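Local coordinates for restriction endonuclease LpnPI (PDB 4RZL), which is a modification-dependent restriction endonuclease that recognises modified cytosine in DNA, this chain being its N-terminal, SRA-like DNA recognition domain, at residues F149-L160 against I184-V193; F14-L22 against S37-I45. All coordinates share one frame; numbering follows the deposited sequence.

Both contacts belong to the N-terminal DNA recognition domain, and their centres lie about 22 Å apart. Interaction 1 is a buried strand pairing about 9 Å from the centre of the chain, whereas interaction 2, about 16 Å from it, packs a loop on a short helix nearer the periphery. They meet at their ends: V193 N lies 2.7 Å from L22 O, a probable hydrogen bond within the small antiparallel pairing of strands 22-23 and 192-193. The ring of F149 comes close to the same carbonyl, with CE2 3.8 Å from L22 O. Both segments of interaction 2 precede those of interaction 1 in the chain. No DNA or other ligand is part of either contact.

Interaction 1. Residues F149-L160 against I184-V193; sequences FKGVAVPGYPGL and IFTILNIPMV
V152 overlaps V193 and I190 with one methyl: its CG2 lies 3.6 Å from V193 CG2, while the I190 CD1 methyl comes up beside it. This apolar patch continues an antiparallel strand pairing, 149-155 with 184-187, in the large mixed sheet of the SRA-like domain. With CG1 anti to the backbone N (chi1 -176°), V152 also reaches L188. L188 CD1 packs 3.7 Å from V154 CG1, their side chains at about a right angle, and helix 212-220 adds F214 and W217 against V154. On that same face V154 and T186 lie side by side; A153 and I187 form the next, non-hydrogen-bonded pair on the other face. Backbone bonds run from L188 N to V152 O, both ways between V154 and T186, and from G156 N to I184 O. Past the pairing, L160 CD1 closes on I184 CD1 at 3.5 Å. Where the chains separate, a water takes the V152 N-H and donates to L188 O and I190 O, joining the diverging backbones. At the other end T186 OG1 donates to G156 O at 2.6 Å, tilted 28° from the carbonyl plane.

Interaction 2. Residues F14-L22 against S37-I45; sequences FDTLANADL and SDDPISKII
F14 offers one ring face to K43, whose NZ stands 3.6 Å from the centroid of the F14 ring, a cation-pi contact offset toward the rim. K43 CD lies over the same face as a CH-pi partner; the two side chains cross at about a right angle. The edge of the ring meets S37 O, with F14 CZ 3.6 Å away. K43 NZ also donates to F14 O at 3.1 Å, from 45° above the carbonyl plane, so one residue grips the ammonium through both ring and backbone. The lysine reaches this far because CG is anti to its backbone N (chi1 -165°) and the chain is extended beyond it. L17 comes next, alongside P40 with CD1 3.6 Å from P40 CB, while its CB rests 3.9 Å from I44 CG1. At A18 the backbone passes close to the helix end, and a water lies 2.9 Å from both A18 O and K43 O, linking the two backbones. L22 then crosses I44, CD2 to CG2 at 3.9 Å, and touches I45 through CD1. D39, at the N-cap position just before helix 40-44, accepts through OD2 from S42 N and S42 OG and also pairs with R55. Segment 14-22, the link from strand 11-12 to strand 22-23, packs against helix 40-44, with Y28 of strand 27-28 touching L17, L22 and I44, and F133 of strand 132-137 touching L22 and I45.

Interaction 1. Residues F149-L160 against I184-V193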
loop_
_atom_site.group_PDB
_atom_site.type_symbol
_atom_site.label_atom_id
_atom_site.label_comp_id
_atom_site.label_asym_id
_atom_site.label_seq_id
_atom_site.Cartn_x
_atom_site.Cartn_y
_atom_site.Cartn_z
ATOM N N PHE A 149 -6.263 3.839 -6.785
ATOM C CA PHE A 149 -6.321 3.472 -5.368
ATOM C C PHE A 149 -6.992 2.098 -5.208
ATOM O O PHE A 149 -8.109 1.883 -5.684
ATOM C CB PHE A 149 -7.073 4.554 -4.593
ATOM C CG PHE A 149 -7.238 4.273 -3.121
ATOM C CD1 PHE A 149 -6.134 4.173 -2.284
ATOM C CD2 PHE A 149 -8.512 4.146 -2.570
ATOM C CE1 PHE A 149 -6.289 3.917 -0.912
ATOM C CE2 PHE A 149 -8.680 3.906 -1.197
ATOM C CZ PHE A 149 -7.560 3.790 -0.370
ATOM N N LYS A 150 -6.313 1.160 -4.556
ATOM C CA LYS A 150 -6.853 -0.197 -4.420
ATOM C C LYS A 150 -7.396 -0.484 -3.018
ATOM O O LYS A 150 -7.999 -1.523 -2.799
ATOM C CB LYS A 150 -5.788 -1.236 -4.766
ATOM C CG LYS A 150 -5.100 -1.003 -6.120
ATOM C CD LYS A 150 -6.116 -0.918 -7.242
ATOM C CE LYS A 150 -6.710 -2.293 -7.579
ATOM N NZ LYS A 150 -7.771 -2.213 -8.649
ATOM N N GLY A 151 -7.154 0.420 -2.072
ATOM C CA GLY A 151 -7.733 0.301 -0.738
ATOM C C GLY A 151 -6.805 0.524 0.446
ATOM O O GLY A 151 -5.590 0.699 0.284
ATOM N N VAL A 152 -7.399 0.518 1.638
ATOM C CA VAL A 152 -6.678 0.539 2.909
ATOM C C VAL A 152 -6.376 -0.909 3.276
ATOM O O VAL A 152 -7.279 -1.751 3.234
ATOM C CB VAL A 152 -7.507 1.170 4.056
ATOM C CG1 VAL A 152 -6.668 1.266 5.347
ATOM C CG2 VAL A 152 -8.078 2.519 3.653
ATOM N N ALA A 153 -5.136 -1.204 3.649
ATOM C CA ALA A 153 -4.743 -2.588 3.869
ATOM C C ALA A 153 -4.095 -2.802 5.229
ATOM O O ALA A 153 -3.603 -1.856 5.855
ATOM C CB ALA A 153 -3.778 -3.045 2.769
ATOM N N VAL A 154 -4.114 -4.055 5.686
ATOM C CA VAL A 154 -3.429 -4.434 6.909
ATOM C C VAL A 154 -2.655 -5.716 6.659
ATOM O O VAL A 154 -3.064 -6.530 5.822
ATOM C CB VAL A 154 -4.402 -4.627 8.102
ATOM C CG1 VAL A 154 -5.144 -3.306 8.382
ATOM C CG2 VAL A 154 -5.380 -5.781 7.850
ATOM N N PRO A 155 -1.541 -5.903 7.390
ATOM C CA PRO A 155 -0.693 -7.092 7.223
ATOM C C PRO A 155 -1.410 -8.380 7.585
ATOM O O PRO A 155 -2.133 -8.410 8.579
ATOM C CB PRO A 155 0.486 -6.837 8.186
ATOM C CG PRO A 155 0.482 -5.315 8.405
ATOM C CD PRO A 155 -0.977 -4.942 8.361
ATOM N N GLY A 156 -1.190 -9.425 6.797
ATOM C CA GLY A 156 -1.737 -10.733 7.092
ATOM C C GLY A 156 -3.063 -10.954 6.399
ATOM O O GLY A 156 -3.581 -10.068 5.704
ATOM N N TYR A 157 -3.620 -12.141 6.593
ATOM C CA TYR A 157 -4.879 -12.508 5.954
ATOM C C TYR A 157 -5.540 -13.607 6.785
ATOM O O TYR A 157 -4.846 -14.495 7.267
ATOM C CB TYR A 157 -4.646 -12.976 4.501
ATOM C CG TYR A 157 -5.941 -13.062 3.724
ATOM C CD1 TYR A 157 -6.463 -11.944 3.088
ATOM C CD2 TYR A 157 -6.669 -14.245 3.674
ATOM C CE1 TYR A 157 -7.663 -12.004 2.407
ATOM C CE2 TYR A 157 -7.880 -14.318 2.999
ATOM C CZ TYR A 157 -8.368 -13.194 2.370
ATOM O OH TYR A 157 -9.565 -13.254 1.698
ATOM N N PRO A 158 -6.875 -13.541 6.971
ATOM C CA PRO A 158 -7.540 -14.585 7.772
ATOM C C PRO A 158 -7.242 -15.985 7.250
ATOM O O PRO A 158 -7.385 -16.237 6.051
ATOM C CB PRO A 158 -9.036 -14.248 7.651
ATOM C CG PRO A 158 -9.151 -13.232 6.546
ATOM C CD PRO A 158 -7.826 -12.522 6.481
ATOM N N GLY A 159 -6.770 -16.861 8.134
ATOM C CA GLY A 159 -6.447 -18.231 7.756
ATOM C C GLY A 159 -5.016 -18.455 7.295
ATOM O O GLY A 159 -4.606 -19.595 7.095
ATOM N N LEU A 160 -4.246 -17.382 7.113
ATOM C CA LEU A 160 -2.831 -17.521 6.756
ATOM C C LEU A 160 -1.927 -17.397 7.977
ATOM O O LEU A 160 -2.043 -16.446 8.754
ATOM C CB LEU A 160 -2.401 -16.474 5.716
ATOM C CG LEU A 160 -2.861 -16.598 4.271
ATOM C CD1 LEU A 160 -2.072 -15.612 3.444
ATOM C CD2 LEU A 160 -2.686 -18.015 3.740
ATOM N N ILE A 184 1.753 -10.673 2.207
ATOM C CA ILE A 184 0.326 -10.802 1.920
ATOM C C ILE A 184 -0.496 -9.900 2.862
ATOM O O ILE A 184 -0.324 -9.933 4.079
ATOM C CB ILE A 184 -0.132 -12.273 2.038
ATOM C CG1 ILE A 184 0.714 -13.159 1.113
ATOM C CG2 ILE A 184 -1.649 -12.418 1.754
ATOM C CD1 ILE A 184 0.191 -14.580 0.933
ATOM N N PHE A 185 -1.364 -9.081 2.277
ATOM C CA PHE A 185 -2.162 -8.107 3.018
ATOM C C PHE A 185 -3.650 -8.350 2.828
ATOM O O PHE A 185 -4.059 -8.932 1.825
ATOM C CB PHE A 185 -1.845 -6.677 2.561
ATOM C CG PHE A 185 -0.422 -6.251 2.808
ATOM C CD1 PHE A 185 0.580 -6.535 1.886
ATOM C CD2 PHE A 185 -0.082 -5.578 3.966
ATOM C CE1 PHE A 185 1.896 -6.134 2.120
ATOM C CE2 PHE A 185 1.233 -5.172 4.204
ATOM C CZ PHE A 185 2.215 -5.448 3.283
ATOM N N THR A 186 -4.440 -7.860 3.783
ATOM C CA THR A 186 -5.895 -7.852 3.703
ATOM C C THR A 186 -6.392 -6.466 3.319
ATOM O O THR A 186 -5.990 -5.473 3.926
ATOM C CB THR A 186 -6.545 -8.220 5.050
ATOM O OG1 THR A 186 -6.099 -9.512 5.458
ATOM C CG2 THR A 186 -8.083 -8.178 4.945
ATOM N N ILE A 187 -7.268 -6.392 2.326
ATOM C CA ILE A 187 -7.882 -5.114 1.996
ATOM C C ILE A 187 -9.142 -4.940 2.850
ATOM O O ILE A 187 -10.038 -5.781 2.846
ATOM C CB ILE A 187 -8.217 -5.006 0.491
ATOM C CG1 ILE A 187 -6.937 -5.166 -0.340
ATOM C CG2 ILE A 187 -8.866 -3.668 0.187
ATOM C CD1 ILE A 187 -7.145 -5.067 -1.817
ATOM N N LEU A 188 -9.194 -3.840 3.589
ATOM C CA LEU A 188 -10.317 -3.579 4.489
ATOM C C LEU A 188 -11.571 -3.065 3.769
ATOM O O LEU A 188 -11.489 -2.390 2.742
ATOM C CB LEU A 188 -9.906 -2.569 5.551
ATOM C CG LEU A 188 -8.764 -2.977 6.472
ATOM C CD1 LEU A 188 -8.401 -1.814 7.385
ATOM C CD2 LEU A 188 -9.152 -4.210 7.287
ATOM N N ASN A 189 -12.730 -3.364 4.345
ATOM C CA ASN A 189 -13.989 -2.854 3.831
ATOM C C ASN A 189 -14.128 -1.361 4.133
ATOM O O ASN A 189 -14.892 -0.953 5.006
ATOM C CB ASN A 189 -15.163 -3.647 4.425
ATOM C CG ASN A 189 -16.512 -3.233 3.848
ATOM O OD1 ASN A 189 -16.589 -2.542 2.832
ATOM N ND2 ASN A 189 -17.584 -3.651 4.505
ATOM N N ILE A 190 -13.355 -0.557 3.416
ATOM C CA ILE A 190 -13.401 0.894 3.514
ATOM C C ILE A 190 -13.550 1.418 2.102
ATOM O O ILE A 190 -12.591 1.389 1.329
ATOM C CB ILE A 190 -12.129 1.481 4.139
ATOM C CG1 ILE A 190 -11.962 1.001 5.585
ATOM C CG2 ILE A 190 -12.135 3.008 4.025
ATOM C CD1 ILE A 190 -10.689 1.487 6.254
ATOM N N PRO A 191 -14.765 1.855 1.735
ATOM C CA PRO A 191 -14.974 2.316 0.352
ATOM C C PRO A 191 -14.315 3.664 0.057
ATOM O O PRO A 191 -14.077 3.970 -1.105
ATOM C CB PRO A 191 -16.501 2.419 0.233
ATOM C CG PRO A 191 -17.002 2.546 1.674
ATOM C CD PRO A 191 -16.022 1.761 2.509
ATOM N N MET A 192 -14.028 4.450 1.089
ATOM C CA MET A 192 -13.515 5.801 0.897
ATOM C C MET A 192 -12.707 6.305 2.081
ATOM O O MET A 192 -13.109 6.158 3.244
ATOM C CB MET A 192 -14.677 6.783 0.641
ATOM C CG MET A 192 -14.221 8.218 0.460
ATOM S SD MET A 192 -15.576 9.392 0.324
ATOM C CE MET A 192 -15.892 9.698 2.054
ATOM N N VAL A 193 -11.564 6.913 1.787
ATOM C CA VAL A 193 -10.841 7.666 2.799
ATOM C C VAL A 193 -11.061 9.151 2.524
ATOM O O VAL A 193 -10.687 9.647 1.460
ATOM C CB VAL A 193 -9.353 7.349 2.792
ATOM C CG1 VAL A 193 -8.651 8.107 3.932
ATOM C CG2 VAL A 193 -9.152 5.836 2.926
HETATM O O HOH W 1 -10.171 -0.162 1.596
#

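Interaction 2. Residues F14-L22 against S37-I45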
loop_
_atom_site.group_PDB
_atom_site.type_symbol
_atom_site.label_atom_id
_atom_site.label_comp_id
_atom_site.label_asym_id
_atom_site.label_seq_id
_atom_site.Cartn_x
_atom_site.Cartn_y
_atom_site.Cartn_z
ATOM N N PHE A 14 -5.391 15.813 -12.712
ATOM C CA PHE A 14 -4.219 16.132 -11.908
ATOM C C PHE A 14 -4.402 17.384 -11.071
ATOM O O PHE A 14 -3.871 17.485 -9.969
ATOM C CB PHE A 14 -2.992 16.290 -12.807
ATOM C CG PHE A 14 -1.725 16.609 -12.058
ATOM C CD1 PHE A 14 -1.104 15.648 -11.274
ATOM C CD2 PHE A 14 -1.141 17.866 -12.158
ATOM C CE1 PHE A 14 0.077 15.933 -10.587
ATOM C CE2 PHE A 14 0.047 18.160 -11.484
ATOM C CZ PHE A 14 0.652 17.195 -10.691
ATOM N N ASP A 15 -5.174 18.340 -11.561
ATOM C CA ASP A 15 -5.311 19.570 -10.798
ATOM C C ASP A 15 -6.437 19.486 -9.757
ATOM O O ASP A 15 -6.692 20.454 -9.053
ATOM C CB ASP A 15 -5.518 20.763 -11.745
ATOM C CG ASP A 15 -6.907 20.806 -12.346
ATOM O OD1 ASP A 15 -7.470 19.729 -12.632
ATOM O OD2 ASP A 15 -7.433 21.926 -12.535
ATOM N N THR A 16 -7.080 18.323 -9.628
ATOM C CA THR A 16 -8.092 18.134 -8.580
ATOM C C THR A 16 -7.627 17.212 -7.443
ATOM O O THR A 16 -8.416 16.861 -6.557
ATOM C CB THR A 16 -9.428 17.590 -9.148
ATOM O OG1 THR A 16 -9.249 16.252 -9.634
ATOM C CG2 THR A 16 -9.925 18.483 -10.283
ATOM N N LEU A 17 -6.361 16.801 -7.482
ATOM C CA LEU A 17 -5.846 15.796 -6.547
ATOM C C LEU A 17 -5.709 16.286 -5.100
ATOM O O LEU A 17 -5.916 15.519 -4.153
ATOM C CB LEU A 17 -4.476 15.292 -7.023
ATOM C CG LEU A 17 -4.476 14.599 -8.385
ATOM C CD1 LEU A 17 -3.101 14.006 -8.693
ATOM C CD2 LEU A 17 -5.561 13.549 -8.507
ATOM N N ALA A 18 -5.361 17.558 -4.926
ATOM C CA ALA A 18 -5.002 18.065 -3.606
ATOM C C ALA A 18 -6.120 18.016 -2.563
ATOM O O ALA A 18 -5.837 17.916 -1.363
ATOM C CB ALA A 18 -4.470 19.497 -3.731
ATOM N N ASN A 19 -7.381 18.076 -2.985
ATOM C CA ASN A 19 -8.472 17.982 -2.010
ATOM C C ASN A 19 -9.375 16.773 -2.281
ATOM O O ASN A 19 -10.496 16.702 -1.780
ATOM C CB ASN A 19 -9.307 19.268 -1.963
ATOM C CG ASN A 19 -10.121 19.475 -3.218
ATOM O OD1 ASN A 19 -9.731 19.029 -4.293
ATOM N ND2 ASN A 19 -11.258 20.147 -3.090
ATOM N N ALA A 20 -8.886 15.827 -3.073
ATOM C CA ALA A 20 -9.665 14.636 -3.412
ATOM C C ALA A 20 -9.844 13.691 -2.213
ATOM O O ALA A 20 -9.011 13.640 -1.311
ATOM C CB ALA A 20 -8.995 13.882 -4.558
ATOM N N ASP A 21 -10.937 12.942 -2.222
ATOM C CA ASP A 21 -11.072 11.780 -1.361
ATOM C C ASP A 21 -10.384 10.594 -2.042
ATOM O O ASP A 21 -10.263 10.562 -3.272
ATOM C CB ASP A 21 -12.545 11.445 -1.106
ATOM C CG ASP A 21 -13.340 12.636 -0.573
ATOM O OD1 ASP A 21 -13.090 13.062 0.570
ATOM O OD2 ASP A 21 -14.232 13.130 -1.299
ATOM N N LEU A 22 -9.955 9.614 -1.254
ATOM C CA LEU A 22 -9.464 8.353 -1.817
ATOM C C LEU A 22 -10.599 7.323 -1.908
ATOM O O LEU A 22 -11.129 6.861 -0.895
ATOM C CB LEU A 22 -8.295 7.795 -0.991
ATOM C CG LEU A 22 -6.957 8.515 -1.231
ATOM C CD1 LEU A 22 -5.893 8.056 -0.221
ATOM C CD2 LEU A 22 -6.497 8.271 -2.671
ATOM N N SER A 37 7.548 15.998 -10.007
ATOM C CA SER A 37 6.356 16.551 -9.366
ATOM C C SER A 37 5.045 16.081 -10.014
ATOM O O SER A 37 3.966 16.332 -9.486
ATOM C CB SER A 37 6.412 18.070 -9.397
ATOM O OG SER A 37 6.422 18.522 -10.740
ATOM N N ASP A 38 5.152 15.395 -11.151
ATOM C CA ASP A 38 4.004 14.805 -11.833
ATOM C C ASP A 38 3.387 13.628 -11.076
ATOM O O ASP A 38 2.354 13.095 -11.482
ATOM C CB ASP A 38 4.394 14.322 -13.230
ATOM C CG ASP A 38 4.682 15.456 -14.187
ATOM O OD1 ASP A 38 4.310 16.609 -13.881
ATOM O OD2 ASP A 38 5.247 15.178 -15.267
ATOM N N ASP A 39 4.060 13.188 -10.020
ATOM C CA ASP A 39 3.596 12.064 -9.214
ATOM C C ASP A 39 2.264 12.380 -8.534
ATOM O O ASP A 39 2.188 13.277 -7.694
ATOM C CB ASP A 39 4.651 11.712 -8.164
ATOM C CG ASP A 39 4.134 10.750 -7.118
ATOM O OD1 ASP A 39 3.874 9.589 -7.473
ATOM O OD2 ASP A 39 3.980 11.153 -5.944
ATOM N N PRO A 40 1.212 11.623 -8.874
ATOM C CA PRO A 40 -0.095 11.914 -8.270
ATOM C C PRO A 40 -0.177 11.593 -6.781
ATOM O O PRO A 40 -0.857 12.323 -6.055
ATOM C CB PRO A 40 -1.064 11.029 -9.075
ATOM C CG PRO A 40 -0.211 9.928 -9.626
ATOM C CD PRO A 40 1.137 10.559 -9.890
ATOM N N ILE A 41 0.498 10.542 -6.325
ATOM C CA ILE A 41 0.377 10.131 -4.938
ATOM C C ILE A 41 0.809 11.219 -3.948
ATOM O O ILE A 41 0.116 11.464 -2.960
ATOM C CB ILE A 41 1.197 8.857 -4.658
ATOM C CG1 ILE A 41 0.547 7.664 -5.357
ATOM C CG2 ILE A 41 1.267 8.587 -3.160
ATOM C CD1 ILE A 41 1.333 6.384 -5.236
ATOM N N SER A 42 1.948 11.870 -4.199
ATOM C CA SER A 42 2.445 12.888 -3.270
ATOM C C SER A 42 1.589 14.158 -3.306
ATOM O O SER A 42 1.598 14.947 -2.367
ATOM C CB SER A 42 3.918 13.229 -3.556
ATOM O OG SER A 42 4.124 13.487 -4.933
ATOM N N LYS A 43 0.846 14.362 -4.384
ATOM C CA LYS A 43 -0.071 15.505 -4.438
ATOM C C LYS A 43 -1.336 15.248 -3.616
ATOM O O LYS A 43 -1.852 16.142 -2.946
ATOM C CB LYS A 43 -0.446 15.826 -5.877
ATOM C CG LYS A 43 -1.090 17.194 -6.015
ATOM C CD LYS A 43 -1.156 17.598 -7.462
ATOM C CE LYS A 43 -1.567 19.045 -7.597
ATOM N NZ LYS A 43 -1.661 19.402 -9.030
ATOM N N ILE A 44 -1.830 14.016 -3.672
ATOM C CA ILE A 44 -3.005 13.619 -2.907
ATOM C C ILE A 44 -2.720 13.649 -1.412
ATOM O O ILE A 44 -3.544 14.095 -0.612
ATOM C CB ILE A 44 -3.466 12.196 -3.293
ATOM C CG1 ILE A 44 -3.775 12.120 -4.784
ATOM C CG2 ILE A 44 -4.675 11.766 -2.462
ATOM C CD1 ILE A 44 -4.002 10.687 -5.288
ATOM N N ILE A 45 -1.553 13.134 -1.035
ATOM C CA ILE A 45 -1.229 12.968 0.377
ATOM C C ILE A 45 0.028 13.734 0.729
ATOM O O ILE A 45 1.130 13.296 0.406
ATOM C CB ILE A 45 -1.023 11.482 0.738
ATOM C CG1 ILE A 45 -2.144 10.630 0.141
ATOM C CG2 ILE A 45 -0.937 11.299 2.241
ATOM C CD1 ILE A 45 -1.910 9.126 0.269
HETATM O O HOH W 2 -3.094 17.439 -0.630
#